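Local coordinates for protein EST1E (Clostridium proteoclasticum, PDB 2WTN) that probably acts as a serine esterase of the alpha/beta-hydrolase fold and binds ferulic acid, consistent with hydrolysis of feruloyl esters, at residues A134-E139 with A202-A207; A105-G110 with D226-D231. All coordinates share one frame; numbering follows the deposited sequence.

Interaction 1: A134-E139 with A202-A207; sequences AAMIPE and AVPYEA. With FER (3-(4-hydroxy-3-methoxyphenyl)-2-propenoic acid), chain H.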
# COMPACT_ATOMS: atom_id res chain seq x y z
N ALA B 134 15.02 5.37 -7.60
CA ALA B 134 14.31 4.76 -8.74
C ALA B 134 12.90 5.25 -8.81
O ALA B 134 11.92 4.47 -8.80
CB ALA B 134 14.31 3.21 -8.60
N ALA B 135 12.77 6.58 -8.83
CA ALA B 135 11.50 7.21 -8.61
C ALA B 135 10.61 7.23 -9.83
O ALA B 135 9.42 7.50 -9.66
CB ALA B 135 11.68 8.59 -8.08
N MET B 136 11.13 6.76 -10.97
CA MET B 136 10.35 6.52 -12.20
C MET B 136 9.63 5.16 -12.22
O MET B 136 8.85 4.92 -13.10
CB MET B 136 11.28 6.59 -13.41
CG MET B 136 12.19 5.37 -13.65
SD MET B 136 13.39 4.99 -12.33
CE MET B 136 13.86 3.37 -12.97
N ILE B 137 9.87 4.31 -11.24
CA ILE B 137 9.26 2.99 -11.27
C ILE B 137 7.72 3.06 -11.45
O ILE B 137 7.17 2.28 -12.25
CB ILE B 137 9.67 2.15 -10.00
CG1 ILE B 137 11.11 1.60 -10.13
CG2 ILE B 137 8.62 1.01 -9.70
CD1 ILE B 137 11.68 1.02 -8.78
N PRO B 138 7.01 3.87 -10.68
CA PRO B 138 5.52 3.85 -10.94
C PRO B 138 5.12 4.31 -12.35
O PRO B 138 4.25 3.66 -12.97
CB PRO B 138 4.95 4.75 -9.85
CG PRO B 138 5.97 4.63 -8.72
CD PRO B 138 7.31 4.59 -9.43
N GLU B 139 5.82 5.32 -12.89
CA GLU B 139 5.53 5.83 -14.24
C GLU B 139 5.82 4.75 -15.29
O GLU B 139 4.97 4.53 -16.15
CB GLU B 139 6.32 7.14 -14.57
CG GLU B 139 5.86 7.82 -15.97
CD GLU B 139 4.25 8.12 -16.08
OE1 GLU B 139 3.59 7.75 -17.12
OE2 GLU B 139 3.63 8.69 -15.12
N ALA B 202 20.85 2.25 -14.71
CA ALA B 202 19.61 1.63 -14.28
C ALA B 202 18.50 2.64 -14.09
O ALA B 202 17.32 2.34 -14.33
CB ALA B 202 19.84 0.88 -13.00
N VAL B 203 18.85 3.86 -13.71
CA VAL B 203 17.88 4.83 -13.31
C VAL B 203 18.34 6.16 -13.87
O VAL B 203 19.36 6.68 -13.45
CB VAL B 203 17.80 4.92 -11.75
CG1 VAL B 203 16.88 5.99 -11.34
CG2 VAL B 203 17.37 3.56 -11.14
N PRO B 204 17.59 6.73 -14.80
CA PRO B 204 18.09 7.99 -15.40
C PRO B 204 18.29 9.18 -14.46
O PRO B 204 17.36 9.64 -13.78
CB PRO B 204 17.04 8.33 -16.47
CG PRO B 204 16.40 6.96 -16.77
CD PRO B 204 16.31 6.31 -15.40
N TYR B 205 19.52 9.69 -14.49
CA TYR B 205 19.93 10.89 -13.77
C TYR B 205 18.90 12.04 -13.82
O TYR B 205 18.61 12.67 -12.78
CB TYR B 205 21.34 11.31 -14.29
CG TYR B 205 21.74 12.72 -13.94
CD1 TYR B 205 22.31 13.00 -12.69
CD2 TYR B 205 21.56 13.79 -14.84
CE1 TYR B 205 22.66 14.28 -12.33
CE2 TYR B 205 21.93 15.10 -14.49
CZ TYR B 205 22.48 15.32 -13.22
OH TYR B 205 22.85 16.58 -12.77
N GLU B 206 18.34 12.32 -15.00
CA GLU B 206 17.55 13.55 -15.27
C GLU B 206 16.28 13.63 -14.43
O GLU B 206 15.77 14.72 -14.10
CB GLU B 206 17.21 13.64 -16.78
CG GLU B 206 17.26 15.08 -17.40
CD GLU B 206 18.66 15.80 -17.27
OE1 GLU B 206 19.73 15.20 -17.64
OE2 GLU B 206 18.67 16.97 -16.82
N ALA B 207 15.76 12.46 -14.11
CA ALA B 207 14.60 12.34 -13.25
C ALA B 207 14.88 12.93 -11.87
O ALA B 207 14.07 13.66 -11.32
CB ALA B 207 14.19 10.83 -13.16
C4 FER H . 13.59 -1.06 -13.17
C5 FER H . 14.68 -0.23 -12.93
C6 FER H . 15.22 -0.14 -11.65
C3 FER H . 13.04 -1.80 -12.11
C2 FER H . 13.59 -1.70 -10.81
C1 FER H . 14.68 -0.87 -10.58
C10 FER H . 11.43 -3.09 -11.08
C7 FER H . 15.18 -0.76 -9.30
C8 FER H . 16.54 -0.89 -9.09
C9 FER H . 17.15 -0.82 -7.80
O1 FER H . 16.45 -0.61 -6.77
O2 FER H . 18.40 -1.01 -7.77
O4 FER H . 13.07 -1.14 -14.43
O3 FER H . 11.98 -2.65 -12.35
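M136 lays the end of its side chain across V203. Its SD sits 3.8 Å from CG1 of V203. The two side chains meet at a slant rather than end to end. M136 starts with CG between the backbone N and the carbonyl carbon (chi1 76°) and bends again at the next bond. That fold brings sulfur to the valine and carries the methyl on toward the ligand. CE then lies 3.7 Å from ring carbon C5 of FER and 3.9 Å from the carbonyl O of A202. V203 uses both methyls. CG1 also touches CA of A134, while CG2 meets the A134 methyl, CB to CG2, at 4.0 Å. P204 adds a looser apolar touch, with its CD 4.4 Å from SD of M136. The contacts between side chains are apolar.

The fold is an alpha/beta hydrolase, and this contact joins two loops that each lead from a sheet strand into a helix. A134 to I137 form a type I beta turn that leads into the helix running on to 143. The other loop leads into helix 205-214. Its backbone is held by D200, whose OD1 accepts hydrogen bonds from N of A202 and of V203. Together the loops line one side of the ferulate pocket. I137 also reaches it, with CD1 3.9 Å from C2 of FER.

Interaction 2: A105-G110 with D226-D231; sequences AGHSQG and DTHCYD. With FER (3-(4-hydroxy-3-methoxyphenyl)-2-propenoic acid), chain H.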
# COMPACT_ATOMS: atom_id res chain seq x y z
N ALA B 105 17.49 7.50 4.85
CA ALA B 105 18.21 7.39 3.59
C ALA B 105 17.94 6.10 2.85
O ALA B 105 17.56 5.12 3.44
CB ALA B 105 19.70 7.53 3.87
N GLY B 106 18.24 6.05 1.55
CA GLY B 106 17.95 4.87 0.79
C GLY B 106 18.48 4.92 -0.62
O GLY B 106 18.66 6.03 -1.17
N HIS B 107 18.81 3.74 -1.16
CA HIS B 107 19.39 3.65 -2.50
C HIS B 107 18.43 3.01 -3.50
O HIS B 107 17.85 1.92 -3.25
CB HIS B 107 20.73 2.90 -2.48
CG HIS B 107 21.42 2.86 -3.82
ND1 HIS B 107 21.35 1.77 -4.64
CD2 HIS B 107 22.12 3.80 -4.49
CE1 HIS B 107 21.97 2.04 -5.78
NE2 HIS B 107 22.46 3.26 -5.71
N SER B 108 18.18 3.72 -4.60
CA SER B 108 17.46 3.17 -5.78
C SER B 108 16.02 2.90 -5.47
O SER B 108 15.33 3.81 -5.04
CB SER B 108 18.20 1.98 -6.29
OG SER B 108 17.83 1.71 -7.65
N GLN B 109 15.53 1.67 -5.53
CA GLN B 109 14.18 1.42 -5.08
C GLN B 109 13.98 1.80 -3.62
O GLN B 109 12.87 2.23 -3.25
CB GLN B 109 13.75 -0.01 -5.34
CG GLN B 109 12.30 -0.33 -4.90
CD GLN B 109 11.80 -1.71 -5.33
OE1 GLN B 109 11.49 -1.91 -6.52
NE2 GLN B 109 11.62 -2.65 -4.33
N GLY B 110 15.01 1.68 -2.81
CA GLY B 110 14.99 2.14 -1.39
C GLY B 110 15.02 3.65 -1.27
O GLY B 110 14.44 4.21 -0.31
N ASP B 226 29.57 8.58 -12.80
CA ASP B 226 29.38 7.38 -12.00
C ASP B 226 28.14 6.58 -12.38
O ASP B 226 27.23 7.06 -13.04
CB ASP B 226 29.44 7.69 -10.50
CG ASP B 226 30.21 6.64 -9.71
OD1 ASP B 226 30.50 5.57 -10.30
OD2 ASP B 226 30.50 6.86 -8.50
N THR B 227 28.18 5.35 -11.91
CA THR B 227 27.26 4.29 -12.17
C THR B 227 26.16 4.26 -11.08
O THR B 227 26.17 5.06 -10.14
CB THR B 227 28.05 2.97 -12.15
OG1 THR B 227 28.59 2.72 -10.84
CG2 THR B 227 29.27 3.04 -13.13
N HIS B 228 25.24 3.31 -11.21
CA HIS B 228 24.15 3.12 -10.27
C HIS B 228 24.61 2.83 -8.85
O HIS B 228 24.09 3.41 -7.92
CB HIS B 228 23.22 1.99 -10.71
CG HIS B 228 21.89 2.02 -10.00
ND1 HIS B 228 21.20 3.21 -9.77
CD2 HIS B 228 21.15 1.04 -9.43
CE1 HIS B 228 20.09 2.94 -9.10
NE2 HIS B 228 20.03 1.63 -8.91
N CYS B 229 25.59 1.94 -8.70
CA CYS B 229 26.13 1.65 -7.34
C CYS B 229 27.44 2.36 -7.04
O CYS B 229 28.14 1.92 -6.17
CB CYS B 229 26.28 0.15 -7.08
SG CYS B 229 24.76 -0.68 -7.33
N TYR B 230 27.75 3.42 -7.78
CA TYR B 230 28.88 4.27 -7.47
C TYR B 230 30.19 3.48 -7.49
O TYR B 230 30.95 3.49 -6.55
CB TYR B 230 28.70 5.00 -6.13
CG TYR B 230 27.31 5.52 -5.87
CD1 TYR B 230 26.72 6.45 -6.70
CD2 TYR B 230 26.56 5.03 -4.82
CE1 TYR B 230 25.42 6.93 -6.47
CE2 TYR B 230 25.25 5.48 -4.56
CZ TYR B 230 24.68 6.42 -5.38
OH TYR B 230 23.38 6.83 -5.12
N ASP B 231 30.42 2.79 -8.60
CA ASP B 231 31.58 1.90 -8.69
C ASP B 231 32.89 2.70 -8.62
O ASP B 231 33.86 2.20 -8.11
CB ASP B 231 31.53 1.11 -10.01
CG ASP B 231 30.41 0.05 -10.04
OD1 ASP B 231 29.91 -0.37 -8.97
OD2 ASP B 231 30.08 -0.38 -11.16
C4 FER H . 13.59 -1.06 -13.17
C5 FER H . 14.68 -0.23 -12.93
C6 FER H . 15.22 -0.14 -11.65
C3 FER H . 13.04 -1.80 -12.11
C2 FER H . 13.59 -1.70 -10.81
C1 FER H . 14.68 -0.87 -10.58
C10 FER H . 11.43 -3.09 -11.08
C7 FER H . 15.18 -0.76 -9.30
C8 FER H . 16.54 -0.89 -9.09
C9 FER H . 17.15 -0.82 -7.80
O1 FER H . 16.45 -0.61 -6.77
O2 FER H . 18.40 -1.01 -7.77
O4 FER H . 13.07 -1.14 -14.43
O3 FER H . 11.98 -2.65 -12.35
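H107 is hydrogen-bonded to H228, and S108 probably is too. With CG of H107 swung opposite the backbone N (chi1 -176°), NE2 reaches the carbonyl O of H228 at 2.8 Å. The acceptor lies near the imidazole plane, but the bond is bent, 143° at the hydrogen. S108 OG lies 2.5 Å from NE2 of H228, at the ring edge; either could be the donor, and the position of OG is less certain. The geometry fits a Ser-His-Asp triad on a GxSxG nucleophile elbow, with OD2 of D200 hydrogen-bonded to ND1 of H228.

The carboxyl group of FER is held beside S108. The backbone N of Q109 donates to O1 of FER at 2.8 Å, as at an oxyanion hole. NE2 of H228 makes a longer bond to O2 of FER, 3.3 Å.

The aromatic contacts are oblique. CE1 of H107 lies over one face of the H228 ring, toward its rim. Y230 OH lies at the H107 edge, 3.3 Å from CD2, and is hydrogen-bonded to S132 OG.

S108 sits between strand 99-107 and helix 109-120, at the helix N-cap position. The histidine loop lies between strand 218-223 and helix 234-249. H107 and Y230 rest on L131 of strand 125-131, and H44 of helix 43-54 packs against both.

Overall arrangement
From the N terminus, the chain first reaches 105-110, at the end of strand 99-107. It then passes 134-139 and 202-207, which close a loop of 62 residues in interaction 1. Only later does 226-231 return to 105-110 and close the longer loop of interaction 2, so interaction 1 lies wholly within it. The contacts touch directly. A134 N lies 3.0 Å from S108 O, a probable hydrogen bond, and V203 CG2 packs on H228 CE1. Both also touch FER. Together they gather the turn at the end of strand 99-107 and the loops after strands 125-131, 192-197 and 218-223 along one end of the sheet.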